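PDB 3ED5: putative HAD-hydrolase YfnB, which is of unknown function but belongs to the HAD-like hydrolases and, as in its YjjG family, may act as a 5'-nucleotidase. Local coordinates for residues Glu34-Pro39 with Glu91-Arg96; Ala76-Lys79 with Glu84-Gly87; Tyr7-Phe12 with Glu169-Phe174; Asp110-Leu115 with Ser139-Phe144. All coordinates share one frame; numbering follows the deposited sequence. Where two conformers were deposited one is given.

Interaction 1: residues Glu34-Pro39 with Glu91-Arg96. With FMT (formic acid), chain B.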
loop_
_atom_site.group_PDB
_atom_site.type_symbol
_atom_site.label_atom_id
_atom_site.label_comp_id
_atom_site.label_asym_id
_atom_site.label_seq_id
_atom_site.Cartn_x
_atom_site.Cartn_y
_atom_site.Cartn_z
ATOM N N GLU A 34 -11.530 19.057 -10.689
ATOM C CA GLU A 34 -11.595 19.824 -11.940
ATOM C C GLU A 34 -12.722 19.254 -12.811
ATOM O O GLU A 34 -13.500 20.005 -13.369
ATOM C CB GLU A 34 -10.258 19.775 -12.696
ATOM C CG GLU A 34 -9.118 20.528 -12.019
ATOM C CD GLU A 34 -7.829 20.570 -12.859
ATOM O OE1 GLU A 34 -7.797 20.033 -13.993
ATOM O OE2 GLU A 34 -6.842 21.152 -12.368
ATOM N N ASP A 35 -12.807 17.926 -12.916
ATOM C CA ASP A 35 -13.866 17.265 -13.702
ATOM C C ASP A 35 -15.252 17.724 -13.236
ATOM O O ASP A 35 -16.132 18.012 -14.066
ATOM C CB ASP A 35 -13.755 15.727 -13.625
ATOM C CG ASP A 35 -14.835 15.018 -14.453
ATOM O OD1 ASP A 35 -14.661 14.922 -15.684
ATOM O OD2 ASP A 35 -15.849 14.550 -13.881
ATOM N N GLN A 36 -15.424 17.823 -11.917
ATOM C CA GLN A 36 -16.706 18.184 -11.301
ATOM C C GLN A 36 -16.932 19.682 -11.176
ATOM O O GLN A 36 -17.971 20.095 -10.677
ATOM C CB GLN A 36 -16.790 17.607 -9.902
ATOM C CG GLN A 36 -16.772 16.088 -9.890
ATOM C CD GLN A 36 -17.981 15.501 -10.598
ATOM O OE1 GLN A 36 -19.093 15.606 -10.106
ATOM N NE2 GLN A 36 -17.765 14.887 -11.750
ATOM N N ASN A 37 -15.935 20.471 -11.572
ATOM C CA ASN A 37 -15.931 21.928 -11.400
ATOM C C ASN A 37 -16.221 22.364 -9.980
ATOM O O ASN A 37 -17.010 23.274 -9.766
ATOM C CB ASN A 37 -16.924 22.598 -12.347
ATOM C CG ASN A 37 -16.675 22.241 -13.779
ATOM O OD1 ASN A 37 -15.561 22.389 -14.286
ATOM N ND2 ASN A 37 -17.710 21.742 -14.450
ATOM N N ILE A 38 -15.594 21.694 -9.020
ATOM C CA ILE A 38 -15.723 22.040 -7.609
ATOM C C ILE A 38 -14.352 22.467 -7.097
ATOM O O ILE A 38 -13.380 21.717 -7.246
ATOM C CB ILE A 38 -16.160 20.803 -6.777
ATOM C CG1 ILE A 38 -17.546 20.326 -7.179
ATOM C CG2 ILE A 38 -16.094 21.100 -5.274
ATOM C CD1 ILE A 38 -17.982 19.062 -6.393
ATOM N N PRO A 39 -14.256 23.659 -6.479
ATOM C CA PRO A 39 -12.965 24.082 -5.936
ATOM C C PRO A 39 -12.544 23.078 -4.870
ATOM O O PRO A 39 -13.399 22.658 -4.085
ATOM C CB PRO A 39 -13.283 25.455 -5.313
ATOM C CG PRO A 39 -14.467 25.936 -6.086
ATOM C CD PRO A 39 -15.288 24.710 -6.310
ATOM N N GLU A 91 -16.214 7.808 -7.628
ATOM C CA GLU A 91 -15.113 6.855 -7.435
ATOM C C GLU A 91 -14.629 6.299 -8.779
ATOM O O GLU A 91 -13.420 6.186 -9.006
ATOM C CB GLU A 91 -15.551 5.746 -6.500
ATOM C CG GLU A 91 -14.680 4.427 -6.552
ATOM C CD GLU A 91 -13.204 4.639 -6.148
ATOM O OE1 GLU A 91 -12.818 5.648 -5.508
ATOM O OE2 GLU A 91 -12.399 3.704 -6.432
ATOM N N GLN A 92 -15.557 5.982 -9.675
ATOM C CA GLN A 92 -15.174 5.494 -10.982
ATOM C C GLN A 92 -14.293 6.526 -11.713
ATOM O O GLN A 92 -13.287 6.166 -12.349
ATOM C CB GLN A 92 -16.447 5.153 -11.741
ATOM C CG GLN A 92 -16.327 4.829 -13.193
ATOM C CD GLN A 92 -17.739 4.671 -13.790
ATOM O OE1 GLN A 92 -18.392 3.643 -13.597
ATOM N NE2 GLN A 92 -18.224 5.712 -14.476
ATOM N N LYS A 93 -14.646 7.817 -11.604
ATOM C CA LYS A 93 -13.836 8.872 -12.252
ATOM C C LYS A 93 -12.460 9.025 -11.595
ATOM O O LYS A 93 -11.426 9.109 -12.264
ATOM C CB LYS A 93 -14.586 10.228 -12.242
ATOM C CG LYS A 93 -15.798 10.243 -13.144
ATOM C CD LYS A 93 -16.641 11.493 -12.874
ATOM C CE LYS A 93 -17.811 11.602 -13.827
ATOM N NZ LYS A 93 -17.642 12.727 -14.789
ATOM N N TYR A 94 -12.456 9.056 -10.269
ATOM C CA TYR A 94 -11.248 9.135 -9.490
ATOM C C TYR A 94 -10.322 7.966 -9.823
ATOM O O TYR A 94 -9.088 8.139 -10.010
ATOM C CB TYR A 94 -11.624 9.008 -8.019
ATOM C CG TYR A 94 -10.438 9.046 -7.105
ATOM C CD1 TYR A 94 -9.718 10.214 -6.967
ATOM C CD2 TYR A 94 -10.039 7.917 -6.370
ATOM C CE1 TYR A 94 -8.650 10.312 -6.109
ATOM C CE2 TYR A 94 -8.936 8.009 -5.466
ATOM C CZ TYR A 94 -8.252 9.231 -5.375
ATOM O OH TYR A 94 -7.176 9.464 -4.555
ATOM N N ARG A 95 -10.931 6.796 -9.899
ATOM C CA ARG A 95 -10.181 5.532 -10.107
ATOM C C ARG A 95 -9.365 5.577 -11.416
ATOM O O ARG A 95 -8.204 5.116 -11.479
ATOM C CB ARG A 95 -11.190 4.352 -10.143
ATOM C CG ARG A 95 -10.591 2.966 -10.463
ATOM C CD ARG A 95 -9.642 2.501 -9.387
ATOM N NE ARG A 95 -10.137 2.664 -7.992
ATOM C CZ ARG A 95 -9.394 2.456 -6.911
ATOM N NH1 ARG A 95 -8.139 2.010 -7.039
ATOM N NH2 ARG A 95 -9.893 2.648 -5.688
ATOM N N ARG A 96 -9.993 6.074 -12.475
ATOM C CA ARG A 96 -9.326 6.190 -13.763
ATOM C C ARG A 96 -8.082 7.084 -13.662
ATOM O O ARG A 96 -7.006 6.716 -14.167
ATOM C CB ARG A 96 -10.284 6.657 -14.849
ATOM C CG ARG A 96 -9.701 6.493 -16.232
ATOM C CD ARG A 96 -8.890 7.703 -16.642
ATOM N NE ARG A 96 -9.771 8.799 -17.032
ATOM C CZ ARG A 96 -9.378 9.881 -17.695
ATOM N NH1 ARG A 96 -8.093 10.033 -18.035
ATOM N NH2 ARG A 96 -10.274 10.810 -18.011
HETATM C C FMT B . -7.230 3.610 -3.267
HETATM O O1 FMT B . -7.635 4.750 -3.119
HETATM O O2 FMT B . -7.927 2.701 -3.682
#

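Interaction 2: residues Ala76-Lys79 with Glu84-Gly87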
loop_
_atom_site.group_PDB
_atom_site.type_symbol
_atom_site.label_atom_id
_atom_site.label_comp_id
_atom_site.label_asym_id
_atom_site.label_seq_id
_atom_site.Cartn_x
_atom_site.Cartn_y
_atom_site.Cartn_z
ATOM N N ALA A 76 -19.499 10.883 1.036
ATOM C CA ALA A 76 -19.379 11.364 2.444
ATOM C C ALA A 76 -18.746 12.753 2.492
ATOM O O ALA A 76 -19.219 13.639 3.220
ATOM C CB ALA A 76 -18.557 10.387 3.287
ATOM N N LEU A 77 -17.693 12.957 1.703
ATOM C CA LEU A 77 -17.036 14.271 1.670
ATOM C C LEU A 77 -17.945 15.330 1.052
ATOM O O LEU A 77 -18.256 16.364 1.693
ATOM C CB LEU A 77 -15.735 14.174 0.866
ATOM C CG LEU A 77 -14.959 15.481 0.707
ATOM C CD1 LEU A 77 -14.356 15.911 2.051
ATOM C CD2 LEU A 77 -13.887 15.292 -0.392
ATOM N N LEU A 78 -18.398 15.102 -0.185
ATOM C CA LEU A 78 -19.156 16.172 -0.867
ATOM C C LEU A 78 -20.508 16.462 -0.242
ATOM O O LEU A 78 -20.945 17.622 -0.229
ATOM C CB LEU A 78 -19.283 15.908 -2.378
ATOM C CG LEU A 78 -17.939 15.879 -3.121
ATOM C CD1 LEU A 78 -18.120 15.444 -4.558
ATOM C CD2 LEU A 78 -17.236 17.214 -3.050
ATOM N N LYS A 79 -21.174 15.451 0.308
ATOM C CA LYS A 79 -22.488 15.673 0.962
ATOM C C LYS A 79 -22.461 16.697 2.125
ATOM O O LYS A 79 -23.370 17.549 2.249
ATOM C CB LYS A 79 -23.075 14.337 1.445
ATOM C CG LYS A 79 -24.521 14.401 1.921
ATOM C CD LYS A 79 -24.882 13.174 2.758
ATOM C CE LYS A 79 -24.753 11.880 1.999
ATOM N NZ LYS A 79 -24.737 10.758 3.001
ATOM N N GLU A 84 -25.049 17.095 -3.673
ATOM C CA GLU A 84 -25.646 15.774 -3.862
ATOM C C GLU A 84 -24.815 15.036 -4.910
ATOM O O GLU A 84 -24.798 15.428 -6.089
ATOM C CB GLU A 84 -27.125 15.881 -4.272
ATOM C CG GLU A 84 -28.087 15.905 -3.082
ATOM C CD GLU A 84 -27.588 16.776 -1.945
ATOM O OE1 GLU A 84 -27.796 18.005 -2.003
ATOM O OE2 GLU A 84 -26.984 16.228 -0.994
ATOM N N ALA A 85 -24.132 13.989 -4.465
ATOM C CA ALA A 85 -23.088 13.314 -5.208
ATOM C C ALA A 85 -23.316 11.815 -5.247
ATOM O O ALA A 85 -23.712 11.197 -4.253
ATOM C CB ALA A 85 -21.770 13.589 -4.525
ATOM N N ASP A 86 -23.069 11.241 -6.408
ATOM C CA ASP A 86 -23.154 9.810 -6.590
ATOM C C ASP A 86 -21.769 9.234 -6.266
ATOM O O ASP A 86 -20.848 9.349 -7.077
ATOM C CB ASP A 86 -23.529 9.528 -8.046
ATOM C CG ASP A 86 -23.685 8.076 -8.330
ATOM O OD1 ASP A 86 -22.987 7.264 -7.701
ATOM O OD2 ASP A 86 -24.518 7.724 -9.190
ATOM N N GLY A 87 -21.638 8.601 -5.092
ATOM C CA GLY A 87 -20.323 8.175 -4.594
ATOM C C GLY A 87 -19.670 7.159 -5.510
ATOM O O GLY A 87 -18.434 7.178 -5.700
HETATM O O HOH W 1 -25.818 17.407 1.247
#

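Interaction 3: residues Tyr7-Phe12 with Glu169-Phe174. With FMT (formic acid), chain K.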
loop_
_atom_site.group_PDB
_atom_site.type_symbol
_atom_site.label_atom_id
_atom_site.label_comp_id
_atom_site.label_asym_id
_atom_site.label_seq_id
_atom_site.Cartn_x
_atom_site.Cartn_y
_atom_site.Cartn_z
ATOM N N TYR A 7 17.646 -13.397 5.027
ATOM C CA TYR A 7 16.292 -13.511 4.502
ATOM C C TYR A 7 16.356 -14.069 3.107
ATOM O O TYR A 7 17.330 -13.836 2.381
ATOM C CB TYR A 7 15.577 -12.148 4.437
ATOM C CG TYR A 7 15.382 -11.545 5.790
ATOM C CD1 TYR A 7 14.343 -11.976 6.625
ATOM C CD2 TYR A 7 16.269 -10.553 6.256
ATOM C CE1 TYR A 7 14.191 -11.436 7.914
ATOM C CE2 TYR A 7 16.121 -9.987 7.534
ATOM C CZ TYR A 7 15.081 -10.421 8.341
ATOM O OH TYR A 7 14.916 -9.845 9.577
ATOM N N ARG A 8 15.307 -14.783 2.723
ATOM C CA ARG A 8 15.213 -15.304 1.362
ATOM C C ARG A 8 14.049 -14.702 0.588
ATOM O O ARG A 8 14.110 -14.619 -0.639
ATOM C CB ARG A 8 15.061 -16.817 1.397
ATOM C CG ARG A 8 16.346 -17.501 1.857
ATOM C CD ARG A 8 16.355 -18.977 1.501
ATOM N NE ARG A 8 15.383 -19.739 2.289
ATOM C CZ ARG A 8 15.652 -20.297 3.466
ATOM N NH1 ARG A 8 16.861 -20.160 4.009
ATOM N NH2 ARG A 8 14.713 -20.992 4.095
ATOM N N THR A 9 13.014 -14.285 1.318
ATOM C CA THR A 9 11.731 -13.933 0.737
ATOM C C THR A 9 11.370 -12.550 1.255
ATOM O O THR A 9 11.300 -12.364 2.478
ATOM C CB THR A 9 10.675 -14.932 1.211
ATOM O OG1 THR A 9 11.117 -16.264 0.892
ATOM C CG2 THR A 9 9.304 -14.661 0.541
ATOM N N LEU A 10 11.116 -11.605 0.339
ATOM C CA LEU A 10 10.727 -10.230 0.729
ATOM C C LEU A 10 9.307 -9.963 0.244
ATOM O O LEU A 10 9.009 -10.179 -0.944
ATOM C CB LEU A 10 11.692 -9.163 0.151
ATOM C CG LEU A 10 13.177 -9.505 0.412
ATOM C CD1 LEU A 10 14.086 -8.476 -0.272
ATOM C CD2 LEU A 10 13.483 -9.600 1.918
ATOM N N LEU A 11 8.439 -9.531 1.159
ATOM C CA LEU A 11 7.078 -9.174 0.817
ATOM C C LEU A 11 6.962 -7.645 0.875
ATOM O O LEU A 11 7.197 -7.042 1.922
ATOM C CB LEU A 11 6.084 -9.790 1.811
ATOM C CG LEU A 11 6.272 -11.292 2.165
ATOM C CD1 LEU A 11 5.167 -11.719 3.140
ATOM C CD2 LEU A 11 6.242 -12.194 0.928
ATOM N N PHE A 12 6.619 -7.050 -0.256
ATOM C CA PHE A 12 6.551 -5.591 -0.314
ATOM C C PHE A 12 5.105 -5.148 -0.445
ATOM O O PHE A 12 4.368 -5.607 -1.307
ATOM C CB PHE A 12 7.302 -5.067 -1.556
ATOM C CG PHE A 12 8.777 -4.928 -1.373
ATOM C CD1 PHE A 12 9.347 -3.753 -0.888
ATOM C CD2 PHE A 12 9.624 -5.992 -1.721
ATOM C CE1 PHE A 12 10.754 -3.653 -0.704
ATOM C CE2 PHE A 12 11.024 -5.888 -1.572
ATOM C CZ PHE A 12 11.583 -4.733 -1.065
ATOM N N GLU A 169 0.631 -20.063 1.945
ATOM C CA GLU A 169 0.324 -21.334 1.285
ATOM C C GLU A 169 0.762 -21.302 -0.180
ATOM O O GLU A 169 0.891 -22.318 -0.806
ATOM C CB GLU A 169 -1.178 -21.622 1.390
ATOM C CG GLU A 169 -1.657 -22.012 2.780
ATOM C CD GLU A 169 -0.958 -23.267 3.347
ATOM O OE1 GLU A 169 -0.957 -24.325 2.683
ATOM O OE2 GLU A 169 -0.393 -23.186 4.469
ATOM N N ARG A 170 0.967 -20.107 -0.730
ATOM C CA ARG A 170 1.251 -19.936 -2.152
ATOM C C ARG A 170 2.705 -19.533 -2.454
ATOM O O ARG A 170 3.041 -19.231 -3.600
ATOM C CB ARG A 170 0.239 -18.945 -2.753
ATOM C CG ARG A 170 -1.137 -19.595 -2.900
ATOM C CD ARG A 170 -2.258 -18.521 -2.950
ATOM N NE ARG A 170 -3.555 -19.197 -3.049
ATOM C CZ ARG A 170 -4.213 -19.707 -2.015
ATOM N NH1 ARG A 170 -5.379 -20.321 -2.212
ATOM N NH2 ARG A 170 -3.709 -19.618 -0.782
ATOM N N ILE A 171 3.582 -19.587 -1.449
ATOM C CA ILE A 171 5.021 -19.324 -1.660
ATOM C C ILE A 171 5.733 -20.663 -1.479
ATOM O O ILE A 171 5.655 -21.221 -0.400
ATOM C CB ILE A 171 5.578 -18.302 -0.654
ATOM C CG1 ILE A 171 4.894 -16.910 -0.840
ATOM C CG2 ILE A 171 7.098 -18.150 -0.797
ATOM C CD1 ILE A 171 5.288 -15.898 0.274
ATOM N N PRO A 172 6.383 -21.177 -2.540
ATOM C CA PRO A 172 7.028 -22.506 -2.493
ATOM C C PRO A 172 8.119 -22.513 -1.420
ATOM O O PRO A 172 8.907 -21.561 -1.356
ATOM C CB PRO A 172 7.644 -22.630 -3.891
ATOM C CG PRO A 172 6.929 -21.597 -4.738
ATOM C CD PRO A 172 6.678 -20.483 -3.811
ATOM N N GLN A 173 8.124 -23.549 -0.564
ATOM C CA GLN A 173 9.126 -23.678 0.505
ATOM C C GLN A 173 9.129 -22.474 1.458
ATOM O O GLN A 173 10.187 -22.037 1.939
ATOM C CB GLN A 173 10.528 -23.887 -0.092
ATOM C CG GLN A 173 10.675 -25.150 -0.938
ATOM C CD GLN A 173 10.864 -26.390 -0.098
ATOM O OE1 GLN A 173 9.896 -26.985 0.372
ATOM N NE2 GLN A 173 12.114 -26.792 0.091
ATOM N N PHE A 174 7.945 -21.931 1.730
ATOM C CA PHE A 174 7.820 -20.761 2.607
ATOM C C PHE A 174 8.415 -21.025 3.992
ATOM O O PHE A 174 8.067 -22.027 4.623
ATOM C CB PHE A 174 6.346 -20.362 2.793
ATOM C CG PHE A 174 6.162 -19.278 3.827
ATOM C CD1 PHE A 174 5.704 -19.589 5.106
ATOM C CD2 PHE A 174 6.530 -17.975 3.544
ATOM C CE1 PHE A 174 5.586 -18.593 6.075
ATOM C CE2 PHE A 174 6.431 -16.994 4.510
ATOM C CZ PHE A 174 5.947 -17.313 5.778
HETATM C C FMT K . -6.320 -20.486 1.874
HETATM O O1 FMT K . -5.125 -20.752 2.073
HETATM O O2 FMT K . -6.981 -20.863 0.892
#

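Interaction 4: residues Asp110-Leu115 with Ser139-Phe144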
loop_
_atom_site.group_PDB
_atom_site.type_symbol
_atom_site.label_atom_id
_atom_site.label_comp_id
_atom_site.label_asym_id
_atom_site.label_seq_id
_atom_site.Cartn_x
_atom_site.Cartn_y
_atom_site.Cartn_z
ATOM N N ASP A 110 15.759 1.024 -8.795
ATOM C CA ASP A 110 17.111 0.463 -8.652
ATOM C C ASP A 110 17.162 -0.572 -7.511
ATOM O O ASP A 110 17.814 -1.641 -7.650
ATOM C CB ASP A 110 18.139 1.568 -8.435
ATOM C CG ASP A 110 18.322 2.449 -9.666
ATOM O OD1 ASP A 110 17.912 2.050 -10.794
ATOM O OD2 ASP A 110 18.876 3.558 -9.501
ATOM N N LEU A 111 16.478 -0.257 -6.408
ATOM C CA LEU A 111 16.421 -1.180 -5.257
ATOM C C LEU A 111 15.796 -2.506 -5.668
ATOM O O LEU A 111 16.405 -3.574 -5.510
ATOM C CB LEU A 111 15.654 -0.587 -4.070
ATOM C CG LEU A 111 15.474 -1.648 -2.958
ATOM C CD1 LEU A 111 16.773 -1.656 -2.103
ATOM C CD2 LEU A 111 14.248 -1.512 -2.141
ATOM N N ILE A 112 14.586 -2.459 -6.210
ATOM C CA ILE A 112 13.893 -3.692 -6.612
ATOM C C ILE A 112 14.712 -4.510 -7.644
ATOM O O ILE A 112 14.818 -5.734 -7.540
ATOM C CB ILE A 112 12.471 -3.362 -7.108
ATOM C CG1 ILE A 112 11.611 -2.840 -5.927
ATOM C CG2 ILE A 112 11.802 -4.540 -7.835
ATOM C CD1 ILE A 112 11.505 -3.844 -4.719
ATOM N N SER A 113 15.287 -3.827 -8.634
ATOM C CA SER A 113 16.110 -4.501 -9.654
ATOM C C SER A 113 17.296 -5.229 -9.005
ATOM O O SER A 113 17.614 -6.388 -9.356
ATOM C CB SER A 113 16.624 -3.479 -10.666
ATOM O OG SER A 113 17.496 -4.115 -11.577
ATOM N N ASN A 114 17.968 -4.555 -8.077
ATOM C CA ASN A 114 19.077 -5.173 -7.344
ATOM C C ASN A 114 18.599 -6.355 -6.483
ATOM O O ASN A 114 19.213 -7.421 -6.488
ATOM C CB ASN A 114 19.823 -4.117 -6.490
ATOM C CG ASN A 114 20.805 -3.290 -7.308
ATOM O OD1 ASN A 114 21.280 -3.735 -8.357
ATOM N ND2 ASN A 114 21.123 -2.078 -6.826
ATOM N N LEU A 115 17.504 -6.170 -5.743
ATOM C CA LEU A 115 17.057 -7.244 -4.838
ATOM C C LEU A 115 16.555 -8.489 -5.556
ATOM O O LEU A 115 16.723 -9.617 -5.053
ATOM C CB LEU A 115 15.991 -6.730 -3.871
ATOM C CG LEU A 115 16.381 -5.565 -2.951
ATOM C CD1 LEU A 115 15.209 -5.264 -1.998
ATOM C CD2 LEU A 115 17.673 -5.820 -2.165
ATOM N N SER A 139 5.120 1.514 -14.281
ATOM C CA SER A 139 6.365 1.985 -13.654
ATOM C C SER A 139 7.544 1.021 -13.940
ATOM O O SER A 139 8.675 1.292 -13.527
ATOM C CB SER A 139 6.173 2.059 -12.127
ATOM O OG SER A 139 5.865 0.763 -11.581
ATOM N N GLY A 140 7.254 -0.092 -14.603
ATOM C CA GLY A 140 8.295 -1.124 -14.898
ATOM C C GLY A 140 8.659 -2.064 -13.755
ATOM O O GLY A 140 9.601 -2.854 -13.907
ATOM N N LEU A 141 7.976 -1.966 -12.619
ATOM C CA LEU A 141 8.282 -2.816 -11.451
ATOM C C LEU A 141 7.732 -4.221 -11.577
ATOM O O LEU A 141 8.325 -5.159 -11.018
ATOM C CB LEU A 141 7.787 -2.213 -10.139
ATOM C CG LEU A 141 8.443 -0.898 -9.684
ATOM C CD1 LEU A 141 7.749 -0.446 -8.422
ATOM C CD2 LEU A 141 9.927 -1.110 -9.394
ATOM N N PHE A 142 6.636 -4.372 -12.315
ATOM C CA PHE A 142 5.871 -5.638 -12.369
ATOM C C PHE A 142 6.731 -6.922 -12.560
ATOM O O PHE A 142 6.571 -7.867 -11.801
ATOM C CB PHE A 142 4.817 -5.557 -13.486
ATOM C CG PHE A 142 3.926 -6.754 -13.570
ATOM C CD1 PHE A 142 2.787 -6.831 -12.784
ATOM C CD2 PHE A 142 4.248 -7.817 -14.421
ATOM C CE1 PHE A 142 1.949 -7.951 -12.847
ATOM C CE2 PHE A 142 3.416 -8.932 -14.492
ATOM C CZ PHE A 142 2.285 -9.002 -13.685
ATOM N N PRO A 143 7.606 -6.955 -13.568
ATOM C CA PRO A 143 8.293 -8.229 -13.845
ATOM C C PRO A 143 9.261 -8.731 -12.762
ATOM O O PRO A 143 9.701 -9.909 -12.818
ATOM C CB PRO A 143 9.074 -7.934 -15.135
ATOM C CG PRO A 143 8.461 -6.692 -15.677
ATOM C CD PRO A 143 8.069 -5.903 -14.494
ATOM N N PHE A 144 9.621 -7.867 -11.810
ATOM C CA PHE A 144 10.617 -8.231 -10.807
ATOM C C PHE A 144 10.029 -9.096 -9.696
ATOM O O PHE A 144 10.776 -9.624 -8.870
ATOM C CB PHE A 144 11.257 -6.966 -10.187
ATOM C CG PHE A 144 12.054 -6.150 -11.162
ATOM C CD1 PHE A 144 13.309 -6.581 -11.598
ATOM C CD2 PHE A 144 11.572 -4.942 -11.632
ATOM C CE1 PHE A 144 14.070 -5.827 -12.505
ATOM C CE2 PHE A 144 12.315 -4.177 -12.553
ATOM C CZ PHE A 144 13.576 -4.618 -12.984
#

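Interaction 1: residues Glu34-Pro39 with Glu91-Arg96
Asp35, in the last turn of helix 21-35, and Lys93, in helix 87-98, face each other with their CA atoms 8.5 Å apart, too far for the backbones to touch, so the contact is left to side chains, with the long chain of Lys93 covering most of the distance to the short Asp35. Lys93 reaches across with its chain straight as far as CE, then bends at its last torsion (chi4 -110°) to bring NZ to Asp35 OD2 at 2.7 Å, a salt bridge received on the syn lone pair of that oxygen. The two side chains cross at about a right angle. Gln36 bends back at chi2 (-63°) and gives the same oxygen a second bond, NE2 to OD2 at 2.9 Å, from the anti side and somewhat out of the carboxylate plane. Just beyond, Asn37 ends the helix in a Schellman motif.

On helix 87-98, Arg95 grips Glu91 side-on: NE (2.9 Å) and NH2 (2.8 Å) both meet Glu91 OE2, lying in the guanidinium plane. NH2 of Arg95 also binds O2 of a formate at 2.8 Å, and Arg73 holds the same formate, which probably came from the crystallisation liquor. Arg95 NH1 bonds to Thr131 OG1. With an alanine here, Glu91 OE2 would probably lose both donors and the formate would keep Arg73 as its remaining arginine partner. Two donors on one oxygen of Asp35 are likely to stabilise its negative charge, and the link to Lys93 joins two cap-domain helices by charge at the protein surface.

Interaction 2: residues Ala76-Lys79 with Glu84-Gly87
Apolar packing joins Leu78, on helix 66-80, to Ala85 in the connection that follows. The methyl of Ala85 points at the helix, and Ala85 CB lies 4.0 Å from Leu78 CB. The leucine is modelled in two conformers; in the one described, CG is anti to its carbonyl carbon (chi1 -63°), and the branches run on past Ala85 among Met44, Phe33, Ile38 and Leu90; Ala85 also touches Leu90.

Polar contact is made through water. In one of the two modelled conformers of Glu84, a single molecule donates to the backbone O of Lys79 at 2.6 Å and to Glu84 OE2 at 2.8 Å, linking the end of the helix to a side chain that starts away and folds back. In the same conformer the direct approach is looser, with Lys79 CG 4.2 Å from Glu84 OE2, and the lysine amine leads away from the glutamate.

Capping prepares the next helix: Asp86 occupies the N-cap position, and its OD1 accepts from the backbone N of Leu89. The arrangement is a short link between two consecutive helices, 66-80 and 87-98, of the helical cap domain of this HAD-family protein.

Interaction 3: residues Tyr7-Phe12 with Glu169-Phe174
All close atom contacts here run through one methyl group, Ile171 CD1, and unite a core strand with a loop 157 residues further along the chain without any hydrogen bond between them. Ile171 CD1 lies 3.9 Å from Leu11 CD2 and 4.2 Å from Thr9 CG2, two side chains that project from the same face of strand 9-12. Ile171 sends CG1 anti to its carbonyl carbon (chi1 -64°) and continues extended through chi2, which puts CD1 at the far end of the chain, against the strand. The leucine offers only one of its two branches, and the pair meet at a slant. All three residues are buried, and the interaction is purely apolar.

Behind Ile171 the chain reverses in a type II turn from Ile171 to Phe174, closed by a weak bond from Phe174 N to Ile171 O at 3.2 Å. Gln173 takes the positive phi (58°) that this turn calls for at its third position. Arg170 heads off in another direction, where its NH2 makes a weak bond to a formate and another bond to Tyr166 O.

Strand 9-12 is a central strand of the parallel sheet, between strands 120-125 and 179-183, and ends just before Asp13, the nucleophile by similarity. The loop from helix 161-169 to strand 179-183 covers the sheet face here, with Tyr122 against Ile171 and Thr179 against Thr9 and Leu11, while Phe12 and Leu10 turn to helix 108-116.

Interaction 4: residues Asp110-Leu115 with Ser139-Phe144
Helix 108-116 runs past the loop after helix 129-138, nearest where the CA atoms of Ser113 and Phe144 are 6.7 Å apart; the loop opens with Gly140 in a Schellman motif and tightens into a 3-10 turn over residues 142-144. Phe144 lays one ring face against the helix backbone. Ser113 CA sits over that face, 4.2 Å from the ring centroid and 28° off its normal, a CH-pi contact. Ser113 CB adds to it, 3.9 Å from Phe144 CE1.

Ile112 takes the neighbouring place. Its CG2, anti to the backbone N, comes to 3.4 Å from Phe144 CB, a close approach for two carbons. These contacts join helix 108-116, which packs on the parallel sheet through Ile112 on Phe12, to the loop leading into edge strand 147-150 of the Rossmann-like HAD core. Leu141 approaches the same isoleucine by another route, its CD2 lying 4.1 Å from Ile112 CB.

Replacing Phe144 by a serine is likely to strip Ser113 CA of its aromatic cover and open a gap beside the helix. Phe109 meets the phenylalanine ring edge-to-face, and Gln116 also touches Phe144.

Overall arrangement
Interactions 1 and 2 lie in the helical cap, centres 12 Å apart, and touch where Ile38 CD1 packs on Leu78 CD2 at 3.9 Å in one of the two leucine conformers. Interactions 3 and 4 belong to the core, centres 17 Å apart, and meet where Phe12 and Leu10 of strand 9-12 pack on Ile112 and Leu115 of helix 108-116. The centres of interactions 1 and 3 are about 39 Å apart. Along the chain interaction 3 encloses all the others: interaction 2 is nested within interaction 1, and interaction 4 follows. The cap is therefore an insertion between the first strand and the rest of the core, on the side where the predicted nucleophile Asp13 follows strand 9-12.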